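PDB 2NVA: arginine decarboxylase, A207R protein from Paramecium bursaria Chlorella virus 1, which catalyses the pyridoxal 5'-phosphate-dependent decarboxylation of arginine to agmatine. Local coordinates for residues D108-D113 with C128-R133; Y278-F282 with P337-I341; G288-N292 with W350-T354. All blocks are in the same frame, centred on the assembly; numbering follows the deposited sequence.

Interaction 1: residues D108-D113 with C128-R133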
loop_
_atom_site.group_PDB
_atom_site.type_symbol
_atom_site.label_atom_id
_atom_site.label_comp_id
_atom_site.label_asym_id
_atom_site.label_seq_id
_atom_site.Cartn_x
_atom_site.Cartn_y
_atom_site.Cartn_z
ATOM N N ASP A 108 -7.766 -28.283 -8.049
ATOM C CA ASP A 108 -6.981 -29.447 -7.649
ATOM C C ASP A 108 -5.646 -29.540 -8.388
ATOM O O ASP A 108 -5.128 -30.632 -8.638
ATOM C CB ASP A 108 -7.803 -30.739 -7.827
ATOM C CG ASP A 108 -8.292 -30.934 -9.247
ATOM O OD1 ASP A 108 -7.912 -30.115 -10.123
ATOM O OD2 ASP A 108 -9.072 -31.901 -9.492
ATOM N N ILE A 109 -5.113 -28.378 -8.753
ATOM C CA ILE A 109 -3.742 -28.258 -9.227
ATOM C C ILE A 109 -3.135 -27.111 -8.430
ATOM O O ILE A 109 -3.723 -26.028 -8.394
ATOM C CB ILE A 109 -3.655 -27.922 -10.721
ATOM C CG1 ILE A 109 -4.434 -28.944 -11.552
ATOM C CG2 ILE A 109 -2.186 -27.871 -11.147
ATOM C CD1 ILE A 109 -4.503 -28.609 -13.033
ATOM N N ALA A 110 -1.998 -27.356 -7.781
ATOM C CA ALA A 110 -1.344 -26.332 -6.943
ATOM C C ALA A 110 0.162 -26.506 -6.916
ATOM O O ALA A 110 0.677 -27.550 -7.318
ATOM C CB ALA A 110 -1.904 -26.352 -5.507
ATOM N N THR A 111 0.857 -25.468 -6.456
ATOM C CA THR A 111 2.316 -25.486 -6.375
ATOM C C THR A 111 2.789 -25.698 -4.930
ATOM O O THR A 111 2.021 -25.516 -3.979
ATOM C CB THR A 111 2.948 -24.180 -6.937
ATOM O OG1 THR A 111 2.397 -23.051 -6.253
ATOM C CG2 THR A 111 2.663 -24.040 -8.447
ATOM N N PHE A 112 4.048 -26.123 -4.786
ATOM C CA PHE A 112 4.687 -26.235 -3.468
ATOM C C PHE A 112 6.189 -26.059 -3.602
ATOM O O PHE A 112 6.748 -26.198 -4.703
ATOM C CB PHE A 112 4.384 -27.589 -2.801
ATOM C CG PHE A 112 5.104 -28.751 -3.430
ATOM C CD1 PHE A 112 6.206 -29.332 -2.805
ATOM C CD2 PHE A 112 4.678 -29.262 -4.654
ATOM C CE1 PHE A 112 6.883 -30.411 -3.382
ATOM C CE2 PHE A 112 5.357 -30.337 -5.246
ATOM C CZ PHE A 112 6.456 -30.913 -4.604
ATOM N N ASP A 113 6.830 -25.752 -2.478
ATOM C CA ASP A 113 8.288 -25.677 -2.410
ATOM C C ASP A 113 8.840 -26.098 -1.041
ATOM O O ASP A 113 10.006 -25.845 -0.740
ATOM C CB ASP A 113 8.799 -24.280 -2.811
ATOM C CG ASP A 113 8.298 -23.152 -1.874
ATOM O OD1 ASP A 113 7.928 -23.425 -0.698
ATOM O OD2 ASP A 113 8.284 -21.986 -2.338
ATOM N N CYS A 128 -4.839 -33.461 -4.640
ATOM C CA CYS A 128 -4.426 -32.287 -5.391
ATOM C C CYS A 128 -3.193 -32.645 -6.222
ATOM O O CYS A 128 -2.254 -33.272 -5.708
ATOM C CB CYS A 128 -4.123 -31.137 -4.434
ATOM S SG CYS A 128 -3.860 -29.550 -5.263
ATOM N N LYS A 129 -3.212 -32.297 -7.504
ATOM C CA LYS A 129 -2.059 -32.536 -8.361
ATOM C C LYS A 129 -1.052 -31.420 -8.134
ATOM O O LYS A 129 -1.389 -30.246 -8.277
ATOM C CB LYS A 129 -2.474 -32.627 -9.825
ATOM C CG LYS A 129 -3.553 -33.698 -10.060
ATOM C CD LYS A 129 -3.794 -33.935 -11.551
ATOM C CE LYS A 129 -5.075 -34.754 -11.787
ATOM N NZ LYS A 129 -5.015 -36.099 -11.117
ATOM N N MET A 130 0.181 -31.798 -7.804
ATOM C CA MET A 130 1.176 -30.836 -7.335
ATOM C C MET A 130 2.239 -30.486 -8.357
ATOM O O MET A 130 2.697 -31.344 -9.108
ATOM C CB MET A 130 1.833 -31.321 -6.038
ATOM C CG MET A 130 0.848 -31.532 -4.880
ATOM S SD MET A 130 -0.231 -30.109 -4.526
ATOM C CE MET A 130 0.967 -28.926 -3.900
ATOM N N ILE A 131 2.621 -29.208 -8.365
ATOM C CA ILE A 131 3.672 -28.709 -9.236
ATOM C C ILE A 131 4.792 -28.173 -8.354
ATOM O O ILE A 131 4.574 -27.281 -7.546
ATOM C CB ILE A 131 3.151 -27.600 -10.207
ATOM C CG1 ILE A 131 2.131 -28.183 -11.189
ATOM C CG2 ILE A 131 4.298 -26.961 -10.969
ATOM C CD1 ILE A 131 1.377 -27.121 -12.011
ATOM N N LEU A 132 5.985 -28.736 -8.507
ATOM C CA LEU A 132 7.106 -28.277 -7.704
ATOM C C LEU A 132 7.658 -26.981 -8.290
ATOM O O LEU A 132 8.097 -26.955 -9.434
ATOM C CB LEU A 132 8.202 -29.349 -7.606
ATOM C CG LEU A 132 9.524 -28.908 -6.955
ATOM C CD1 LEU A 132 9.361 -28.539 -5.481
ATOM C CD2 LEU A 132 10.606 -29.975 -7.139
ATOM N N ARG A 133 7.639 -25.922 -7.489
ATOM C CA ARG A 133 8.236 -24.660 -7.898
ATOM C C ARG A 133 9.712 -24.636 -7.513
ATOM O O ARG A 133 10.058 -24.819 -6.343
ATOM C CB ARG A 133 7.513 -23.466 -7.272
ATOM C CG ARG A 133 8.108 -22.134 -7.703
ATOM C CD ARG A 133 7.236 -20.973 -7.273
ATOM N NE ARG A 133 7.916 -19.695 -7.454
ATOM C CZ ARG A 133 7.365 -18.521 -7.153
ATOM N NH1 ARG A 133 6.139 -18.475 -6.645
ATOM N NH2 ARG A 133 8.040 -17.391 -7.349
HETATM O O HOH W 1 3.800 -20.652 -7.275
#
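Phe112 has more surface buried by the facing strand than any other residue here, and it packs where two parallel neighbours, 109-112 and 129-133, run in register. Its ring reaches across to Met130, with CE2 of Phe112 3.7 Å from CB of Met130, while CD1 of Leu132 sits over one ring face, 4.1 Å from the centroid of Phe112, a CH-pi contact. A large flat side chain suits this place because it can fill the space between the sheet and helix 115-124, where it meets Leu118. Met130, flexible enough to fold its thioether over the strand, lies on the same face and touches Ile121 of that helix, with its CE 4.2 Å from CB of Ala110, a residue small enough to let it in.

Ile131 does two jobs. Its backbone bridges two residues of the partner strand, as parallel pairing requires: N of Ile131 donates to O of Ala110 (2.8 Å), and O of Ile131 accepts from N of Phe112 (3.0 Å). Its branched side chain, well suited to an extended strand, points to the other face, where its CD1 packs 3.7 Å from CG2 of Ile109. Further along, N of Arg133 donates to O of Phe112 (2.9 Å), and the Arg133 side chain runs on toward the bound cofactor adduct. Asp113 binds the backbone of Gly150 and forms a salt bridge with Arg272 of the second subunit.

Two parallel strands joined through helix 115-124, one face under helices and the other turned inward, form a beta-alpha-beta unit of the TIM barrel that carries the cofactor.

Interaction 2: residues Y278-F282 with P337-I341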
loop_
_atom_site.group_PDB
_atom_site.type_symbol
_atom_site.label_atom_id
_atom_site.label_comp_id
_atom_site.label_asym_id
_atom_site.label_seq_id
_atom_site.Cartn_x
_atom_site.Cartn_y
_atom_site.Cartn_z
ATOM N N TYR A 278 7.598 23.911 -10.938
ATOM C CA TYR A 278 6.143 23.817 -10.954
ATOM C C TYR A 278 5.681 22.552 -10.269
ATOM O O TYR A 278 5.855 21.461 -10.796
ATOM C CB TYR A 278 5.623 23.866 -12.389
ATOM C CG TYR A 278 5.874 25.211 -13.046
ATOM C CD1 TYR A 278 4.819 26.078 -13.319
ATOM C CD2 TYR A 278 7.170 25.621 -13.375
ATOM C CE1 TYR A 278 5.042 27.325 -13.908
ATOM C CE2 TYR A 278 7.410 26.865 -13.961
ATOM C CZ TYR A 278 6.347 27.713 -14.228
ATOM O OH TYR A 278 6.566 28.941 -14.823
ATOM N N GLU A 279 5.076 22.720 -9.094
ATOM C CA GLU A 279 4.661 21.586 -8.277
ATOM C C GLU A 279 3.148 21.401 -8.350
ATOM O O GLU A 279 2.399 22.349 -8.147
ATOM C CB GLU A 279 5.109 21.794 -6.825
ATOM C CG GLU A 279 6.625 21.988 -6.656
ATOM C CD GLU A 279 7.033 22.553 -5.297
ATOM O OE1 GLU A 279 6.246 23.298 -4.683
ATOM O OE2 GLU A 279 8.172 22.278 -4.865
ATOM N N TYR A 280 2.715 20.181 -8.656
ATOM C CA TYR A 280 1.292 19.889 -8.821
ATOM C C TYR A 280 0.862 18.766 -7.909
ATOM O O TYR A 280 1.626 17.829 -7.666
ATOM C CB TYR A 280 0.988 19.485 -10.259
ATOM C CG TYR A 280 1.449 20.503 -11.269
ATOM C CD1 TYR A 280 0.748 21.700 -11.456
ATOM C CD2 TYR A 280 2.587 20.270 -12.040
ATOM C CE1 TYR A 280 1.178 22.641 -12.395
ATOM C CE2 TYR A 280 3.035 21.207 -12.973
ATOM C CZ TYR A 280 2.316 22.389 -13.150
ATOM O OH TYR A 280 2.752 23.299 -14.087
ATOM N N PHE A 281 -0.373 18.861 -7.423
ATOM C CA PHE A 281 -0.955 17.809 -6.611
ATOM C C PHE A 281 -2.151 17.258 -7.355
ATOM O O PHE A 281 -2.953 18.022 -7.882
ATOM C CB PHE A 281 -1.373 18.361 -5.249
ATOM C CG PHE A 281 -0.214 18.656 -4.364
ATOM C CD1 PHE A 281 0.093 17.816 -3.305
ATOM C CD2 PHE A 281 0.615 19.738 -4.631
ATOM C CE1 PHE A 281 1.204 18.092 -2.477
ATOM C CE2 PHE A 281 1.733 20.015 -3.823
ATOM C CZ PHE A 281 2.022 19.187 -2.755
ATOM N N PHE A 282 -2.232 15.930 -7.410
ATOM C CA PHE A 282 -3.282 15.214 -8.161
ATOM C C PHE A 282 -4.259 14.512 -7.242
ATOM O O PHE A 282 -3.924 14.238 -6.092
ATOM C CB PHE A 282 -2.644 14.187 -9.094
ATOM C CG PHE A 282 -1.859 14.823 -10.213
ATOM C CD1 PHE A 282 -2.463 15.062 -11.464
ATOM C CD2 PHE A 282 -0.533 15.232 -10.009
ATOM C CE1 PHE A 282 -1.747 15.667 -12.493
ATOM C CE2 PHE A 282 0.185 15.852 -11.028
ATOM C CZ PHE A 282 -0.423 16.064 -12.278
ATOM N N PRO A 337 4.291 20.942 -20.420
ATOM C CA PRO A 337 3.645 22.231 -20.554
ATOM C C PRO A 337 3.104 22.636 -19.175
ATOM O O PRO A 337 2.768 21.758 -18.369
ATOM C CB PRO A 337 2.484 21.941 -21.517
ATOM C CG PRO A 337 2.943 20.763 -22.321
ATOM C CD PRO A 337 3.702 19.927 -21.325
ATOM N N GLU A 338 3.034 23.929 -18.903
ATOM C CA GLU A 338 2.453 24.384 -17.651
ATOM C C GLU A 338 1.027 23.843 -17.480
ATOM O O GLU A 338 0.222 23.880 -18.420
ATOM C CB GLU A 338 2.441 25.915 -17.549
ATOM C CG GLU A 338 1.980 26.383 -16.175
ATOM C CD GLU A 338 2.091 27.879 -15.973
ATOM O OE1 GLU A 338 2.608 28.595 -16.874
ATOM O OE2 GLU A 338 1.664 28.345 -14.896
ATOM N N LEU A 339 0.723 23.333 -16.288
ATOM C CA LEU A 339 -0.619 22.822 -16.001
ATOM C C LEU A 339 -1.351 23.793 -15.066
ATOM O O LEU A 339 -0.716 24.636 -14.422
ATOM C CB LEU A 339 -0.530 21.443 -15.342
ATOM C CG LEU A 339 0.274 20.351 -16.046
ATOM C CD1 LEU A 339 0.413 19.124 -15.148
ATOM C CD2 LEU A 339 -0.389 19.975 -17.344
ATOM N N HIS A 340 -2.672 23.656 -14.990
ATOM C CA HIS A 340 -3.503 24.508 -14.149
ATOM C C HIS A 340 -4.470 23.674 -13.333
ATOM O O HIS A 340 -4.868 22.585 -13.761
ATOM C CB HIS A 340 -4.256 25.511 -15.020
ATOM C CG HIS A 340 -3.337 26.401 -15.792
ATOM N ND1 HIS A 340 -3.031 26.185 -17.114
ATOM C CD2 HIS A 340 -2.574 27.442 -15.392
ATOM C CE1 HIS A 340 -2.160 27.093 -17.514
ATOM N NE2 HIS A 340 -1.874 27.871 -16.489
ATOM N N ILE A 341 -4.839 24.172 -12.148
ATOM C CA ILE A 341 -5.831 23.472 -11.341
ATOM C C ILE A 341 -7.079 23.224 -12.195
ATOM O O ILE A 341 -7.597 24.152 -12.809
ATOM C CB ILE A 341 -6.153 24.226 -10.030
ATOM C CG1 ILE A 341 -4.907 24.233 -9.129
ATOM C CG2 ILE A 341 -7.343 23.602 -9.323
ATOM C CD1 ILE A 341 -5.025 25.113 -7.873
HETATM O O HOH W 2 3.953 21.757 -16.030
#
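Pro337 meets the strand 278-282 through a water: its carbonyl O accepts from water 2 at 2.6 Å, and that water lies 2.8 Å from OH of Tyr280. The proline side chain turns away and packs on Leu304 and Val308.

Glu338 follows with an extended side chain. Its carboxylate carbon CD is its nearest atom to the Tyr278 ring, 3.6 Å from CE1 of Tyr278, while its aliphatic CG lies 3.8 Å from OH of Tyr280. The carboxylate has a stronger partner in Lys271, with which OE2 makes a salt bridge, and a charged tip suits this partly exposed place.

The setting is the beta domain that accompanies the barrel in this decarboxylase family. Strand 277-282 pairs there with strands 262-274 and 314-320, and the connection between strands 331-337 and 344-347 passes alongside it.

Leu339 makes the closest fit. Its backbone N donates to OH of Tyr280 at 3.0 Å, with an almost straight N-H...O angle of 176°, so the tyrosine hydroxyl accepts from a backbone amide of the loop. The same ring takes CB of Leu339 over its face, 4.0 Å from the centroid of Tyr280, and CD1 of Leu339 reaches CZ of Phe282 at 4.3 Å. Leucine suits this buried place because its apolar side chain packs against Tyr280, Phe282 and Leu304 together. Beyond it, Ile341 packs on Lys120 of the second subunit.

Interaction 3: residues G288-N292 with W350-T354. With PL2 ((4-{[(4-{[amino(imino)methyl]amino}butyl)amino]methyl}-5-hydroxy-6-methylpyridin-3-yl)methyl dihydrogen phosphate), chain I.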
loop_
_atom_site.group_PDB
_atom_site.type_symbol
_atom_site.label_atom_id
_atom_site.label_comp_id
_atom_site.label_asym_id
_atom_site.label_seq_id
_atom_site.Cartn_x
_atom_site.Cartn_y
_atom_site.Cartn_z
ATOM N N GLY A 288 -2.788 5.154 -3.765
ATOM C CA GLY A 288 -3.967 4.854 -4.577
ATOM C C GLY A 288 -3.545 3.974 -5.730
ATOM O O GLY A 288 -3.218 2.802 -5.532
ATOM N N GLY A 289 -3.531 4.545 -6.930
ATOM C CA GLY A 289 -3.213 3.790 -8.143
ATOM C C GLY A 289 -1.738 3.748 -8.528
ATOM O O GLY A 289 -1.368 3.053 -9.488
ATOM N N PHE A 290 -0.904 4.478 -7.794
ATOM C CA PHE A 290 0.505 4.642 -8.180
ATOM C C PHE A 290 1.533 3.924 -7.311
ATOM O O PHE A 290 2.677 4.394 -7.166
ATOM C CB PHE A 290 0.855 6.133 -8.325
ATOM C CG PHE A 290 0.182 6.788 -9.507
ATOM C CD1 PHE A 290 0.830 6.875 -10.739
ATOM C CD2 PHE A 290 -1.121 7.269 -9.406
ATOM C CE1 PHE A 290 0.190 7.456 -11.835
ATOM C CE2 PHE A 290 -1.753 7.864 -10.495
ATOM C CZ PHE A 290 -1.095 7.941 -11.713
ATOM N N SER A 291 1.159 2.773 -6.751
ATOM C CA SER A 291 2.105 2.030 -5.911
ATOM C C SER A 291 3.327 1.546 -6.686
ATOM O O SER A 291 4.372 1.306 -6.091
ATOM C CB SER A 291 1.422 0.857 -5.195
ATOM O OG SER A 291 0.926 -0.067 -6.143
ATOM N N ASN A 292 3.194 1.398 -8.009
ATOM C CA ASN A 292 4.336 1.002 -8.852
ATOM C C ASN A 292 5.522 1.976 -8.818
ATOM O O ASN A 292 6.664 1.599 -9.126
ATOM C CB ASN A 292 3.900 0.760 -10.305
ATOM C CG ASN A 292 3.213 -0.580 -10.486
ATOM O OD1 ASN A 292 3.442 -1.508 -9.703
ATOM N ND2 ASN A 292 2.358 -0.690 -11.512
ATOM N N TRP A 350 -1.720 1.663 -17.707
ATOM C CA TRP A 350 -1.781 1.708 -16.248
ATOM C C TRP A 350 -2.714 0.626 -15.686
ATOM O O TRP A 350 -3.524 0.892 -14.794
ATOM C CB TRP A 350 -2.175 3.115 -15.748
ATOM C CG TRP A 350 -1.476 3.426 -14.464
ATOM C CD1 TRP A 350 -2.020 3.488 -13.209
ATOM C CD2 TRP A 350 -0.080 3.655 -14.310
ATOM N NE1 TRP A 350 -1.033 3.760 -12.277
ATOM C CE2 TRP A 350 0.165 3.869 -12.933
ATOM C CE3 TRP A 350 1.003 3.702 -15.216
ATOM C CZ2 TRP A 350 1.455 4.110 -12.424
ATOM C CZ3 TRP A 350 2.288 3.964 -14.713
ATOM C CH2 TRP A 350 2.497 4.164 -13.328
ATOM N N GLY A 351 -2.586 -0.593 -16.213
ATOM C CA GLY A 351 -3.467 -1.676 -15.817
ATOM C C GLY A 351 -2.843 -2.785 -14.971
ATOM O O GLY A 351 -3.562 -3.643 -14.476
ATOM N N ALA A 352 -1.521 -2.767 -14.798
ATOM C CA ALA A 352 -0.823 -3.857 -14.103
ATOM C C ALA A 352 -0.321 -3.431 -12.729
ATOM O O ALA A 352 0.519 -2.541 -12.643
ATOM C CB ALA A 352 0.320 -4.359 -14.953
ATOM N N TYR A 353 -0.860 -4.065 -11.672
ATOM C CA TYR A 353 -0.480 -3.775 -10.283
ATOM C C TYR A 353 -0.764 -2.305 -9.976
ATOM O O TYR A 353 0.077 -1.610 -9.397
ATOM C CB TYR A 353 1.001 -4.134 -10.022
ATOM C CG TYR A 353 1.290 -5.579 -10.356
ATOM C CD1 TYR A 353 0.772 -6.604 -9.558
ATOM C CD2 TYR A 353 2.046 -5.921 -11.469
ATOM C CE1 TYR A 353 1.000 -7.934 -9.856
ATOM C CE2 TYR A 353 2.291 -7.258 -11.781
ATOM C CZ TYR A 353 1.750 -8.258 -10.969
ATOM O OH TYR A 353 1.973 -9.584 -11.262
ATOM N N THR A 354 -1.958 -1.845 -10.369
ATOM C CA THR A 354 -2.353 -0.458 -10.174
ATOM C C THR A 354 -3.598 -0.403 -9.288
ATOM O O THR A 354 -3.484 -0.182 -8.070
ATOM C CB THR A 354 -2.559 0.270 -11.515
ATOM O OG1 THR A 354 -3.510 -0.452 -12.318
ATOM C CG2 THR A 354 -1.237 0.342 -12.269
HETATM N N1 PL2 I . 2.609 -16.169 -11.142
HETATM C C2 PL2 I . 3.015 -16.062 -9.866
HETATM C C2A PL2 I . 3.048 -17.307 -8.958
HETATM C C3 PL2 I . 3.405 -14.803 -9.390
HETATM O O3 PL2 I . 3.828 -14.724 -8.101
HETATM C C4 PL2 I . 3.385 -13.661 -10.217
HETATM C C4A PL2 I . 3.798 -12.242 -9.723
HETATM C C5 PL2 I . 2.951 -13.858 -11.543
HETATM C C6 PL2 I . 2.569 -15.117 -11.968
HETATM P P PL2 I . 3.832 -10.940 -13.993
HETATM N N PL2 I . 4.778 -12.287 -8.614
HETATM C CA PL2 I . 4.551 -11.199 -7.653
HETATM C CG PL2 I . 4.470 -8.690 -7.317
HETATM O OP2 PL2 I . 5.178 -10.066 -14.015
HETATM O OP3 PL2 I . 2.615 -9.893 -13.721
HETATM O OP1 PL2 I . 3.649 -11.709 -15.260
HETATM O OP4 PL2 I . 4.002 -11.862 -12.684
HETATM C C5M PL2 I . 2.894 -12.678 -12.534
HETATM C CB PL2 I . 4.603 -9.819 -8.343
HETATM C CD PL2 I . 4.558 -7.304 -7.999
HETATM N NE PL2 I . 4.318 -6.303 -6.936
HETATM C CZ PL2 I . 4.029 -5.007 -7.122
HETATM N NH2 PL2 I . 3.820 -4.218 -6.040
HETATM N NH1 PL2 I . 3.952 -4.494 -8.354
HETATM O O HOH W 3 -1.594 1.033 -6.812
HETATM O O HOH W 4 0.728 1.121 -9.316
#
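This contact lines the pocket for the agmatine-cofactor adduct PL2, bringing two loops together where Tyr353 holds the phosphate and Asn292 meets the guanidinium end. OH of Tyr353 donates to OP3 of PL2 at 2.6 Å, and the face of its ring carries the ligand's CD; a tyrosine thus offers both a polar tip for phosphate and a flat surface for the aliphatic chain. PL2 is also hydrogen-bonded to Ser179, Gly216, Gly254, Arg255 and His176, and to Asp325 of the second subunit, so the pocket draws on both chains.

The loops are joined by direct and water-mediated bonds. ND2 of Asn292 donates to O of Ala352 (2.8 Å), and NE1 of Trp350 donates to O of Gly289 (2.9 Å). The indole lies obliquely against Phe290, with CZ2 of Trp350 3.3 Å from CD1 of Phe290. Water 3 links O of Gly288, OG of Ser291 and O of Thr354, while water 4 is hydrogen-bonded to O of Gly289 and O of Tyr353 and accepts from N of Asn292. Within its own loop, OG1 of Thr354 donates to O of Trp350 at 2.8 Å.

Because the amide of Asn292 gives its NH2 group to the protein backbone, OD1 is oriented as an acceptor. It takes a weak hydrogen bond from NH1 of PL2 (3.3 Å), so the contact offers an uncharged but correctly polarised partner to the guanidinium group.

Overall arrangement
Interactions 1 and 3 approach the same PL2 from different parts of the fold. Arg133 of interaction 1 brings its NH1 about 4.0 Å from the C2A methyl on the pyridine ring, whereas the 288-292 and 350-354 loops hold its phosphate and guanidinium ends; their centres are 29 Å apart and their nearest atoms about 11 Å. Interaction 2 lies far from the site, on the other side of the chain's centre from interaction 1, with 50 Å between those two centres. It is closer to interaction 3 (centres 21 Å, nearest atoms about 7 Å), and their segments alternate along the chain: 278-282 precedes 288-292, and 337-341 precedes 350-354 with strand 344-347 between.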